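Local structure of response regulator FixJ (Bradyrhizobium japonicum, 5XSO) at residues D65-G70 with V98-E103; K78-Q83 with F87-M92; D111-P116 with T123-S128. The protein is a transcription regulator that, once activated by the sensor FixL, induces expression of nifA, needed to activate nif and fix genes, and of fixK, needed for FixN activation. All blocks are in the same frame, centred on the assembly; numbering follows the deposited sequence.

Contact 1: residues D65-G70 with V98-E103; sequences DVRMPG and VPLAVE
In the CheY-like receiver domain, the loop that follows strand 61-65 leans on the first turn of helix 98-106, where Val66 and Arg67 meet Leu100. CG2 of Val66 rests on the branch of Leu100, 3.6 Å from its CG, and also lies 3.8 Å from Ala101 N. With chi1 at 60° for CG1, the other methyl, CG2, stands trans to the nitrogen of Val66, and it is this methyl that reaches the helix. Leu100 sends CD2 beyond Val66 to the aliphatic stem of Arg67, with CD2 of Leu100 3.5 Å from Arg67 CG; these two side chains run nearly perpendicular. The Arg67 chain bends at chi3 (68°), and its NH1 ends in a salt bridge with Asp97, so a charge pair to the residue just ahead of the helix adds to the apolar contact with Leu100. Behind it, Asp65 OD1 accepts from Arg67 N at 2.9 Å, an Asx turn in which the N-H approaches from above the carboxylate plane. Ile91 of strand 89-93 backs both Val66 and Ala101. Asp65 and Arg67 probably help bind magnesium together with Asp21 and Asp22; the cluster of aspartates at the C-terminal edge of the parallel sheet is typical of response-regulator receiver domains.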
ATOM      1  N   ASP A  65      -8.458  -1.493 -16.855  1.00 18.10           N
ATOM      2  CA  ASP A  65      -8.904  -0.429 -17.758  1.00 18.27           C
ATOM      3  C   ASP A  65      -9.136   0.886 -17.023  1.00 19.34           C
ATOM      4  O   ASP A  65      -9.699   0.920 -15.924  1.00 20.64           O
ATOM      5  CB  ASP A  65     -10.185  -0.866 -18.481  1.00 25.93           C
ATOM      6  CG  ASP A  65     -10.568   0.098 -19.615  1.00 27.79           C
ATOM      7  OD1 ASP A  65     -11.422   0.971 -19.359  1.00 31.36           O
ATOM      8  OD2 ASP A  65     -10.022  -0.021 -20.706  1.00 25.64           O
ATOM      9  N   VAL A  66      -8.729   1.989 -17.673  1.00 19.09           N
ATOM     10  CA  VAL A  66      -8.716   3.305 -17.068  1.00 21.01           C
ATOM     11  C   VAL A  66     -10.127   3.810 -16.856  1.00 21.92           C
ATOM     12  O   VAL A  66     -10.362   4.646 -15.970  1.00 23.35           O
ATOM     13  CB  VAL A  66      -7.928   4.311 -17.934  1.00 21.42           C
ATOM     14  CG1 VAL A  66      -8.553   4.434 -19.342  1.00 20.49           C
ATOM     15  CG2 VAL A  66      -7.874   5.638 -17.271  1.00 20.86           C
ATOM     16  N   ARG A  67     -11.070   3.376 -17.694  1.00 22.24           N
ATOM     17  CA  ARG A  67     -12.442   3.869 -17.607  1.00 34.42           C
ATOM     18  C   ARG A  67     -13.456   2.752 -17.358  1.00 38.94           C
ATOM     19  O   ARG A  67     -14.527   2.718 -17.954  1.00 40.22           O
ATOM     20  CB  ARG A  67     -12.782   4.686 -18.851  1.00 47.26           C
ATOM     21  CG  ARG A  67     -12.265   6.090 -18.645  1.00 54.45           C
ATOM     22  CD  ARG A  67     -12.479   6.996 -19.794  1.00 58.28           C
ATOM     23  NE  ARG A  67     -13.882   7.279 -19.975  1.00 55.93           N
ATOM     24  CZ  ARG A  67     -14.340   8.227 -20.774  1.00 60.11           C
ATOM     25  NH1 ARG A  67     -13.482   8.989 -21.452  1.00 47.81           N
ATOM     26  NH2 ARG A  67     -15.650   8.417 -20.891  1.00 70.52           N
ATOM     27  N   MET A  68     -13.129   1.836 -16.452  1.00 35.65           N
ATOM     28  CA  MET A  68     -14.090   0.861 -15.945  1.00 41.20           C
ATOM     29  C   MET A  68     -15.348   1.573 -15.460  1.00 51.42           C
ATOM     30  O   MET A  68     -15.248   2.471 -14.605  1.00 55.42           O
ATOM     31  CB  MET A  68     -13.476   0.076 -14.795  1.00 32.97           C
ATOM     32  CG  MET A  68     -12.739  -1.116 -15.256  1.00 41.06           C
ATOM     33  SD  MET A  68     -13.866  -2.276 -16.035  1.00 43.38           S
ATOM     34  CE  MET A  68     -14.661  -3.138 -14.677  1.00 50.82           C
ATOM     35  N   PRO A  69     -16.524   1.250 -16.001  1.00 55.44           N
ATOM     36  CA  PRO A  69     -17.771   1.847 -15.477  1.00 58.01           C
ATOM     37  C   PRO A  69     -17.922   1.590 -13.980  1.00 53.47           C
ATOM     38  O   PRO A  69     -17.951   0.447 -13.527  1.00 57.24           O
ATOM     39  CB  PRO A  69     -18.870   1.153 -16.292  1.00 55.74           C
ATOM     40  CG  PRO A  69     -18.197  -0.051 -16.949  1.00 53.76           C
ATOM     41  CD  PRO A  69     -16.766   0.335 -17.132  1.00 53.17           C
ATOM     42  N   GLY A  70     -17.966   2.668 -13.202  1.00 55.25           N
ATOM     43  CA  GLY A  70     -18.101   2.538 -11.765  1.00 60.66           C
ATOM     44  C   GLY A  70     -16.806   2.439 -10.983  1.00 61.13           C
ATOM     45  O   GLY A  70     -16.846   2.381  -9.748  1.00 66.09           O
ATOM     46  N   VAL A  98      -5.209   9.034 -21.684  1.00 22.68           N
ATOM     47  CA  VAL A  98      -3.898   9.119 -21.047  1.00 22.62           C
ATOM     48  C   VAL A  98      -3.922  10.117 -19.879  1.00 23.85           C
ATOM     49  O   VAL A  98      -3.317   9.858 -18.824  1.00 23.71           O
ATOM     50  CB  VAL A  98      -2.841   9.433 -22.123  1.00 23.02           C
ATOM     51  CG1 VAL A  98      -1.565   9.901 -21.550  1.00 23.58           C
ATOM     52  CG2 VAL A  98      -2.595   8.083 -22.875  1.00 21.74           C
ATOM     53  N   PRO A  99      -4.594  11.258 -20.005  1.00 25.32           N
ATOM     54  CA  PRO A  99      -4.604  12.186 -18.854  1.00 26.80           C
ATOM     55  C   PRO A  99      -5.282  11.617 -17.626  1.00 26.56           C
ATOM     56  O   PRO A  99      -4.902  11.971 -16.505  1.00 27.52           O
ATOM     57  CB  PRO A  99      -5.351  13.412 -19.388  1.00 28.52           C
ATOM     58  CG  PRO A  99      -5.094  13.376 -20.937  1.00 28.16           C
ATOM     59  CD  PRO A  99      -5.189  11.867 -21.215  1.00 26.10           C
ATOM     60  N   LEU A 100      -6.309  10.789 -17.805  1.00 25.61           N
ATOM     61  CA  LEU A 100      -6.917  10.106 -16.661  1.00 25.39           C
ATOM     62  C   LEU A 100      -5.940   9.108 -16.054  1.00 24.19           C
ATOM     63  O   LEU A 100      -5.788   9.026 -14.821  1.00 24.85           O
ATOM     64  CB  LEU A 100      -8.189   9.422 -17.135  1.00 27.88           C
ATOM     65  CG  LEU A 100      -9.135   8.762 -16.135  1.00 47.84           C
ATOM     66  CD1 LEU A 100      -9.392   9.674 -14.954  1.00 58.90           C
ATOM     67  CD2 LEU A 100     -10.422   8.466 -16.888  1.00 52.60           C
ATOM     68  N   ALA A 101      -5.255   8.339 -16.914  1.00 22.70           N
ATOM     69  CA  ALA A 101      -4.165   7.499 -16.453  1.00 21.81           C
ATOM     70  C   ALA A 101      -3.131   8.295 -15.675  1.00 23.06           C
ATOM     71  O   ALA A 101      -2.558   7.793 -14.694  1.00 23.04           O
ATOM     72  CB  ALA A 101      -3.499   6.812 -17.648  1.00 20.60           C
ATOM     73  N   VAL A 102      -2.853   9.532 -16.119  1.00 24.30           N
ATOM     74  CA  VAL A 102      -1.899  10.356 -15.392  1.00 25.73           C
ATOM     75  C   VAL A 102      -2.402  10.616 -13.969  1.00 27.03           C
ATOM     76  O   VAL A 102      -1.642  10.538 -12.998  1.00 27.67           O
ATOM     77  CB  VAL A 102      -1.651  11.677 -16.150  1.00 27.05           C
ATOM     78  CG1 VAL A 102      -0.839  12.585 -15.285  1.00 28.83           C
ATOM     79  CG2 VAL A 102      -0.881  11.405 -17.458  1.00 29.79           C
ATOM     80  N   GLU A 103      -3.682  10.941 -13.828  1.00 27.70           N
ATOM     81  CA  GLU A 103      -4.221  11.191 -12.491  1.00 29.32           C
ATOM     82  C   GLU A 103      -4.071   9.949 -11.615  1.00 28.49           C
ATOM     83  O   GLU A 103      -3.722  10.042 -10.430  1.00 29.85           O
ATOM     84  CB  GLU A 103      -5.695  11.582 -12.590  1.00 30.19           C
ATOM     85  CG  GLU A 103      -6.002  13.029 -12.783  1.00 58.29           C
ATOM     86  CD  GLU A 103      -5.432  13.907 -11.670  1.00 58.41           C
ATOM     87  OE1 GLU A 103      -5.920  13.827 -10.519  1.00 59.98           O
ATOM     88  OE2 GLU A 103      -4.495  14.674 -11.967  1.00 57.86           O
TER

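Contact 2: residues K78-Q83 with F87-M92; sequences KRMKAQ and FPILIM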
ATOM      1  N   LYS A  78      -8.332   5.558  -5.573  1.00 35.29           N
ATOM      2  CA  LYS A  78      -8.810   6.104  -4.298  1.00 38.71           C
ATOM      3  C   LYS A  78      -9.281   4.997  -3.361  1.00 40.23           C
ATOM      4  O   LYS A  78      -8.928   4.995  -2.176  1.00 42.33           O
ATOM      5  CB  LYS A  78      -9.911   7.141  -4.538  1.00 40.50           C
ATOM      6  CG  LYS A  78      -9.326   8.457  -5.020  1.00 45.48           C
ATOM      7  CD  LYS A  78     -10.312   9.609  -5.021  1.00 53.18           C
ATOM      8  CE  LYS A  78      -9.698  10.850  -5.677  1.00 60.82           C
ATOM      9  NZ  LYS A  78     -10.711  11.879  -6.072  1.00 63.53           N
ATOM     10  N   ARG A  79     -10.047   4.030  -3.872  1.00 39.41           N
ATOM     11  CA  ARG A  79     -10.488   2.917  -3.023  1.00 41.00           C
ATOM     12  C   ARG A  79      -9.315   2.043  -2.573  1.00 40.03           C
ATOM     13  O   ARG A  79      -9.280   1.596  -1.420  1.00 46.82           O
ATOM     14  CB  ARG A  79     -11.528   2.050  -3.748  1.00 45.50           C
ATOM     15  CG  ARG A  79     -12.763   2.783  -4.270  1.00 48.35           C
ATOM     16  CD  ARG A  79     -13.820   3.030  -3.201  1.00 68.55           C
ATOM     17  NE  ARG A  79     -15.096   2.385  -3.538  1.00 79.43           N
ATOM     18  CZ  ARG A  79     -15.978   2.858  -4.423  1.00 80.21           C
ATOM     19  NH1 ARG A  79     -15.729   3.985  -5.085  1.00 78.71           N
ATOM     20  NH2 ARG A  79     -17.113   2.204  -4.656  1.00 80.01           N
ATOM     21  N   MET A  80      -8.364   1.753  -3.467  1.00 36.75           N
ATOM     22  CA  MET A  80      -7.284   0.838  -3.106  1.00 35.87           C
ATOM     23  C   MET A  80      -6.453   1.379  -1.963  1.00 37.73           C
ATOM     24  O   MET A  80      -6.052   0.623  -1.074  1.00 49.50           O
ATOM     25  CB  MET A  80      -6.413   0.530  -4.330  1.00 32.50           C
ATOM     26  CG  MET A  80      -7.214  -0.276  -5.277  1.00 31.15           C
ATOM     27  SD  MET A  80      -7.250  -1.987  -4.629  1.00 41.17           S
ATOM     28  CE  MET A  80      -5.592  -2.600  -5.061  1.00 40.87           C
ATOM     29  N   LYS A  81      -6.187   2.678  -1.960  1.00 39.88           N
ATOM     30  CA  LYS A  81      -5.389   3.228  -0.876  1.00 51.93           C
ATOM     31  C   LYS A  81      -6.234   3.441   0.377  1.00 57.37           C
ATOM     32  O   LYS A  81      -5.720   3.321   1.498  1.00 56.02           O
ATOM     33  CB  LYS A  81      -4.706   4.518  -1.331  1.00 58.38           C
ATOM     34  CG  LYS A  81      -5.654   5.581  -1.802  1.00 61.98           C
ATOM     35  CD  LYS A  81      -4.922   6.614  -2.659  1.00 69.25           C
ATOM     36  CE  LYS A  81      -3.894   7.408  -1.849  1.00 70.48           C
ATOM     37  NZ  LYS A  81      -2.912   8.086  -2.751  1.00 63.44           N
ATOM     38  N   ALA A  82      -7.537   3.684   0.213  1.00 54.84           N
ATOM     39  CA  ALA A  82      -8.426   3.634   1.366  1.00 59.82           C
ATOM     40  C   ALA A  82      -8.334   2.278   2.056  1.00 63.10           C
ATOM     41  O   ALA A  82      -8.343   2.204   3.292  1.00 71.18           O
ATOM     42  CB  ALA A  82      -9.865   3.936   0.948  1.00 50.10           C
ATOM     43  N   GLN A  83      -8.218   1.191   1.280  1.00 50.43           N
ATOM     44  CA  GLN A  83      -8.042  -0.135   1.863  1.00 53.56           C
ATOM     45  C   GLN A  83      -6.580  -0.407   2.250  1.00 54.62           C
ATOM     46  O   GLN A  83      -6.282  -1.468   2.810  1.00 47.70           O
ATOM     47  CB  GLN A  83      -8.593  -1.194   0.886  1.00 56.65           C
ATOM     48  CG  GLN A  83      -8.753  -2.641   1.433  1.00 69.72           C
ATOM     49  CD  GLN A  83      -7.458  -3.471   1.402  1.00 72.31           C
ATOM     50  OE1 GLN A  83      -6.535  -3.165   0.657  1.00 72.25           O
ATOM     51  NE2 GLN A  83      -7.386  -4.508   2.238  1.00 76.67           N
ATOM     52  N   PHE A  87      -1.101  -3.913  -3.275  1.00 29.98           N
ATOM     53  CA  PHE A  87      -1.030  -4.431  -4.659  1.00 27.42           C
ATOM     54  C   PHE A  87      -0.579  -3.329  -5.612  1.00 25.86           C
ATOM     55  O   PHE A  87      -1.184  -2.257  -5.632  1.00 26.19           O
ATOM     56  CB  PHE A  87      -2.393  -4.908  -5.132  1.00 27.07           C
ATOM     57  CG  PHE A  87      -2.971  -6.072  -4.384  1.00 29.52           C
ATOM     58  CD1 PHE A  87      -4.169  -6.626  -4.833  1.00 28.70           C
ATOM     59  CD2 PHE A  87      -2.371  -6.613  -3.249  1.00 30.45           C
ATOM     60  CE1 PHE A  87      -4.767  -7.711  -4.142  1.00 30.65           C
ATOM     61  CE2 PHE A  87      -2.949  -7.685  -2.581  1.00 32.15           C
ATOM     62  CZ  PHE A  87      -4.146  -8.234  -3.025  1.00 32.76           C
ATOM     63  N   PRO A  88       0.419  -3.558  -6.460  1.00 24.35           N
ATOM     64  CA  PRO A  88       0.707  -2.564  -7.501  1.00 23.00           C
ATOM     65  C   PRO A  88      -0.405  -2.554  -8.548  1.00 21.89           C
ATOM     66  O   PRO A  88      -1.027  -3.592  -8.848  1.00 21.59           O
ATOM     67  CB  PRO A  88       2.035  -3.054  -8.109  1.00 22.15           C
ATOM     68  CG  PRO A  88       2.028  -4.555  -7.893  1.00 22.26           C
ATOM     69  CD  PRO A  88       1.250  -4.776  -6.587  1.00 24.01           C
ATOM     70  N   ILE A  89      -0.647  -1.379  -9.128  1.00 21.26           N
ATOM     71  CA  ILE A  89      -1.691  -1.236 -10.138  1.00 20.28           C
ATOM     72  C   ILE A  89      -1.113  -0.677 -11.447  1.00 18.91           C
ATOM     73  O   ILE A  89      -0.462   0.381 -11.452  1.00 19.22           O
ATOM     74  CB  ILE A  89      -2.837  -0.335  -9.641  1.00 21.54           C
ATOM     75  CG1 ILE A  89      -3.424  -0.896  -8.337  1.00 33.04           C
ATOM     76  CG2 ILE A  89      -3.903  -0.241 -10.763  1.00 20.68           C
ATOM     77  CD1 ILE A  89      -4.191   0.156  -7.503  1.00 33.71           C
ATOM     78  N   LEU A  90      -1.387  -1.367 -12.559  1.00 17.67           N
ATOM     79  CA  LEU A  90      -1.094  -0.865 -13.898  1.00 16.65           C
ATOM     80  C   LEU A  90      -2.406  -0.503 -14.603  1.00 16.47           C
ATOM     81  O   LEU A  90      -3.407  -1.232 -14.487  1.00 16.63           O
ATOM     82  CB  LEU A  90      -0.365  -1.937 -14.743  1.00 15.74           C
ATOM     83  CG  LEU A  90       0.847  -2.566 -14.060  1.00 16.14           C
ATOM     84  CD1 LEU A  90       1.448  -3.634 -14.994  1.00 15.50           C
ATOM     85  CD2 LEU A  90       1.900  -1.429 -13.764  1.00 16.78           C
ATOM     86  N   ILE A  91      -2.397   0.601 -15.345  1.00 16.36           N
ATOM     87  CA  ILE A  91      -3.586   1.149 -15.988  1.00 16.52           C
ATOM     88  C   ILE A  91      -3.438   1.005 -17.492  1.00 15.65           C
ATOM     89  O   ILE A  91      -2.431   1.458 -18.059  1.00 15.99           O
ATOM     90  CB  ILE A  91      -3.778   2.634 -15.612  1.00 17.56           C
ATOM     91  CG1 ILE A  91      -3.938   2.793 -14.088  1.00 18.84           C
ATOM     92  CG2 ILE A  91      -4.920   3.233 -16.416  1.00 17.87           C
ATOM     93  CD1 ILE A  91      -5.166   2.133 -13.555  1.00 19.67           C
ATOM     94  N   MET A  92      -4.432   0.364 -18.143  1.00 15.45           N
ATOM     95  CA  MET A  92      -4.526   0.254 -19.594  1.00 15.25           C
ATOM     96  C   MET A  92      -5.432   1.370 -20.111  1.00 15.99           C
ATOM     97  O   MET A  92      -6.469   1.646 -19.516  1.00 16.50           O
ATOM     98  CB  MET A  92      -5.101  -1.104 -20.042  1.00 14.86           C
ATOM     99  CG  MET A  92      -4.352  -2.254 -19.457  1.00 14.35           C
ATOM    100  SD  MET A  92      -5.137  -3.765 -20.097  1.00 16.28           S
ATOM    101  CE  MET A  92      -6.525  -3.820 -18.979  1.00 18.61           C
TER
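Met80 meets two residues of the 87-92 segment, Ile89 and Phe87, with different parts of its side chain. Ile89 CD1 sits 3.8 Å from Met80 CG and 3.9 Å from Met80 CB, so a single methyl of the strand lies against the root of the methionine. The terminal methyl then reaches over to both partners: Met80 CE is 3.9 Å from Phe87 CB and equally 3.9 Å from Ile89 CD1. This reach follows from two bends in the Met80 chain, at chi2 (-77°) and chi3 (-76°), which fold CE round the isoleucine methyl. Toward the Phe87 ring CE approaches obliquely, while the methionine and phenylalanine side chains cross at about a right angle. Farther out, Phe50 of helix 47-53, Leu54 and Ser85 also touch Met80, and Val62 of strand 61-65 lies against both Phe87 and Ile89. The strand itself is set by backbone hydrogen bonds that pair Pro88, through its carbonyl, with Val62 on one side and Ile89 with Val110 on the other. Helix 73-82 is thereby laid on the sheet within the beta-alpha-beta unit formed by strands 61-65 and 89-93. Carbon-to-carbon contacts make up the whole of the touching between these segments, which implies that helix and strand are held together here by burial of apolar surface, with no directional bond to fix the angle of the methionine.

Contact 3: residues D111-P116 with T123-S128; sequences DFLEKP and TAMIES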
ATOM      1  N   ASP A 111       2.214   2.384 -13.269  1.00 19.44           N
ATOM      2  CA  ASP A 111       2.560   2.764 -14.647  1.00 19.16           C
ATOM      3  C   ASP A 111       1.284   2.574 -15.480  1.00 18.23           C
ATOM      4  O   ASP A 111       0.259   2.124 -14.957  1.00 17.79           O
ATOM      5  CB  ASP A 111       3.767   1.915 -15.125  1.00 18.87           C
ATOM      6  CG  ASP A 111       4.608   2.594 -16.222  1.00 19.87           C
ATOM      7  OD1 ASP A 111       4.137   3.552 -16.856  1.00 20.69           O
ATOM      8  OD2 ASP A 111       5.751   2.125 -16.500  1.00 21.71           O
ATOM      9  N   PHE A 112       1.350   2.903 -16.774  1.00 18.11           N
ATOM     10  CA  PHE A 112       0.208   2.790 -17.664  1.00 17.51           C
ATOM     11  C   PHE A 112       0.683   2.223 -18.988  1.00 17.14           C
ATOM     12  O   PHE A 112       1.885   2.266 -19.318  1.00 17.71           O
ATOM     13  CB  PHE A 112      -0.491   4.156 -17.861  1.00 18.38           C
ATOM     14  CG  PHE A 112       0.300   5.087 -18.741  1.00 19.23           C
ATOM     15  CD1 PHE A 112       0.019   5.194 -20.088  1.00 19.19           C
ATOM     16  CD2 PHE A 112       1.363   5.826 -18.215  1.00 20.25           C
ATOM     17  CE1 PHE A 112       0.773   6.051 -20.906  1.00 21.89           C
ATOM     18  CE2 PHE A 112       2.125   6.677 -19.045  1.00 21.17           C
ATOM     19  CZ  PHE A 112       1.852   6.784 -20.376  1.00 21.12           C
ATOM     20  N   LEU A 113      -0.267   1.741 -19.786  1.00 16.59           N
ATOM     21  CA  LEU A 113       0.021   1.267 -21.133  1.00 16.58           C
ATOM     22  C   LEU A 113      -0.983   1.856 -22.095  1.00 16.90           C
ATOM     23  O   LEU A 113      -2.194   1.715 -21.878  1.00 16.56           O
ATOM     24  CB  LEU A 113      -0.070  -0.302 -21.199  1.00 15.81           C
ATOM     25  CG  LEU A 113       1.215  -1.046 -20.875  1.00 34.94           C
ATOM     26  CD1 LEU A 113       1.054  -2.577 -20.907  1.00 27.29           C
ATOM     27  CD2 LEU A 113       2.266  -0.631 -21.899  1.00 38.09           C
ATOM     28  N   GLU A 114      -0.502   2.497 -23.151  1.00 17.70           N
ATOM     29  CA  GLU A 114      -1.400   2.968 -24.195  1.00 18.21           C
ATOM     30  C   GLU A 114      -1.714   1.823 -25.136  1.00 17.98           C
ATOM     31  O   GLU A 114      -0.790   1.230 -25.707  1.00 18.18           O
ATOM     32  CB  GLU A 114      -0.786   4.143 -24.982  1.00 19.41           C
ATOM     33  CG  GLU A 114      -1.774   4.645 -26.023  1.00 20.11           C
ATOM     34  CD  GLU A 114      -1.212   5.806 -26.892  1.00 21.50           C
ATOM     35  OE1 GLU A 114      -1.285   5.739 -28.113  1.00 22.22           O
ATOM     36  OE2 GLU A 114      -0.760   6.798 -26.286  1.00 22.02           O
ATOM     37  N   LYS A 115      -3.016   1.517 -25.316  1.00 17.81           N
ATOM     38  CA  LYS A 115      -3.423   0.468 -26.249  1.00 17.92           C
ATOM     39  C   LYS A 115      -3.312   0.955 -27.693  1.00 19.39           C
ATOM     40  O   LYS A 115      -3.482   2.144 -27.972  1.00 19.83           O
ATOM     41  CB  LYS A 115      -4.862   0.045 -25.974  1.00 17.71           C
ATOM     42  CG  LYS A 115      -5.090  -0.518 -24.509  1.00 17.87           C
ATOM     43  CD  LYS A 115      -6.547  -0.401 -24.085  1.00 24.93           C
ATOM     44  CE  LYS A 115      -7.393  -1.296 -24.963  1.00 38.68           C
ATOM     45  NZ  LYS A 115      -8.809  -1.330 -24.508  1.00 46.05           N
ATOM     46  N   PRO A 116      -3.055   0.053 -28.642  1.00 19.56           N
ATOM     47  CA  PRO A 116      -2.723  -1.371 -28.432  1.00 19.03           C
ATOM     48  C   PRO A 116      -1.286  -1.487 -27.933  1.00 18.76           C
ATOM     49  O   PRO A 116      -0.438  -0.685 -28.336  1.00 19.45           O
ATOM     50  CB  PRO A 116      -2.874  -1.972 -29.825  1.00 23.03           C
ATOM     51  CG  PRO A 116      -2.462  -0.809 -30.762  1.00 24.35           C
ATOM     52  CD  PRO A 116      -3.065   0.430 -30.063  1.00 20.94           C
ATOM     53  N   THR A 123       4.116  -7.828 -19.819  1.00 18.25           N
ATOM     54  CA  THR A 123       4.632  -8.790 -18.847  1.00 18.68           C
ATOM     55  C   THR A 123       5.920  -8.269 -18.206  1.00 20.17           C
ATOM     56  O   THR A 123       6.117  -8.427 -16.995  1.00 21.99           O
ATOM     57  CB  THR A 123       4.822 -10.182 -19.474  1.00 22.13           C
ATOM     58  OG1 THR A 123       5.594 -10.073 -20.661  1.00 24.52           O
ATOM     59  CG2 THR A 123       3.462 -10.862 -19.805  1.00 20.30           C
ATOM     60  N   ALA A 124       6.756  -7.547 -18.964  1.00 19.26           N
ATOM     61  CA  ALA A 124       7.915  -6.890 -18.359  1.00 24.81           C
ATOM     62  C   ALA A 124       7.503  -5.843 -17.331  1.00 23.06           C
ATOM     63  O   ALA A 124       8.181  -5.649 -16.312  1.00 21.21           O
ATOM     64  CB  ALA A 124       8.773  -6.219 -19.433  1.00 28.49           C
ATOM     65  N   MET A 125       6.439  -5.095 -17.612  1.00 18.76           N
ATOM     66  CA  MET A 125       6.004  -4.092 -16.654  1.00 17.56           C
ATOM     67  C   MET A 125       5.477  -4.752 -15.397  1.00 16.95           C
ATOM     68  O   MET A 125       5.677  -4.236 -14.289  1.00 19.02           O
ATOM     69  CB  MET A 125       4.940  -3.200 -17.302  1.00 17.54           C
ATOM     70  CG  MET A 125       4.410  -2.052 -16.446  1.00 17.72           C
ATOM     71  SD  MET A 125       3.217  -1.096 -17.460  1.00 25.55           S
ATOM     72  CE  MET A 125       4.315  -0.296 -18.606  1.00 23.94           C
ATOM     73  N   ILE A 126       4.761  -5.867 -15.553  1.00 16.48           N
ATOM     74  CA  ILE A 126       4.246  -6.576 -14.395  1.00 17.28           C
ATOM     75  C   ILE A 126       5.399  -7.093 -13.557  1.00 20.80           C
ATOM     76  O   ILE A 126       5.369  -7.016 -12.326  1.00 18.91           O
ATOM     77  CB  ILE A 126       3.329  -7.738 -14.839  1.00 16.42           C
ATOM     78  CG1 ILE A 126       2.001  -7.188 -15.389  1.00 15.59           C
ATOM     79  CG2 ILE A 126       3.108  -8.755 -13.648  1.00 17.31           C
ATOM     80  CD1 ILE A 126       1.170  -8.307 -16.191  1.00 15.29           C
ATOM     81  N   GLU A 127       6.412  -7.681 -14.211  1.00 21.04           N
ATOM     82  CA  GLU A 127       7.520  -8.252 -13.440  1.00 32.94           C
ATOM     83  C   GLU A 127       8.184  -7.192 -12.588  1.00 26.77           C
ATOM     84  O   GLU A 127       8.526  -7.441 -11.417  1.00 28.80           O
ATOM     85  CB  GLU A 127       8.559  -8.899 -14.356  1.00 32.92           C
ATOM     86  CG  GLU A 127       8.350 -10.355 -14.558  1.00 49.50           C
ATOM     87  CD  GLU A 127       9.571 -11.007 -15.171  1.00 66.46           C
ATOM     88  OE1 GLU A 127       9.455 -11.520 -16.307  1.00 71.58           O
ATOM     89  OE2 GLU A 127      10.645 -10.986 -14.515  1.00 72.88           O
ATOM     90  N   SER A 128       8.356  -5.999 -13.147  1.00 25.45           N
ATOM     91  CA  SER A 128       8.980  -4.916 -12.409  1.00 29.73           C
ATOM     92  C   SER A 128       8.097  -4.458 -11.258  1.00 31.90           C
ATOM     93  O   SER A 128       8.582  -4.255 -10.143  1.00 29.15           O
ATOM     94  CB  SER A 128       9.290  -3.765 -13.361  1.00 29.56           C
ATOM     95  OG  SER A 128       9.615  -2.574 -12.673  1.00 32.62           O
TER
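An extended chain, with chi1 at -178° and chi2 at 178°, carries Met125 straight out from helix 119-138 to strand 111-114, and a final bend at chi3 (-72°) turns its methyl onto the strand. This is helix-on-sheet packing of the CheY-like receiver domain: the last helix of the domain lies over an edge strand of the parallel sheet, and the axes of strand 111-114 and helix segment 123-128 run antiparallel and come within 10.2 Å at their closest. The thioether slides past Leu113 in the opposite direction, its methyl CE 3.9 Å from both CG and CD2 of Leu113. Asp111 crosses the methionine at about a right angle, and its CB lies 3.8 Å from Met125 SD. The Asp111 carboxylate is turned back on its own strand: OD1 accepts from Phe112 N at 2.9 Å, on the anti side of the group and out of its plane, which helps to hold its rotation. Leu90 of strand 89-93 touches both Asp111 and Met125 and so extends the seat of the methionine to the next strand. On the other side of the sheet, Phe112 packs against helix 98-106. The Met125 methyl also has two oxygens of the strand close by, with CE 3.5 Å from Asp111 OD2 and 3.6 Å from Phe112 O.

All three contacts belong to one receiver domain and meet around strand 89-93. Contact 2 is buried and wholly apolar; contacts 1 and 3 are partly buried and add charged or polar groups at their margins. Ile91 joins them: its CG2 packs on Val66 CB of contact 1 at 3.5 Å, while its backbone pairs with Asp111 and Leu113 of contact 3. Helix 98-106 of contact 1 and helix 73-82 of contact 2 lie on one face of the sheet, and helix 119-138 of contact 3 on the other. Contact 1 alone includes residues of the probable magnesium site, though Lys115 of segment 111-116 comes near Asp65.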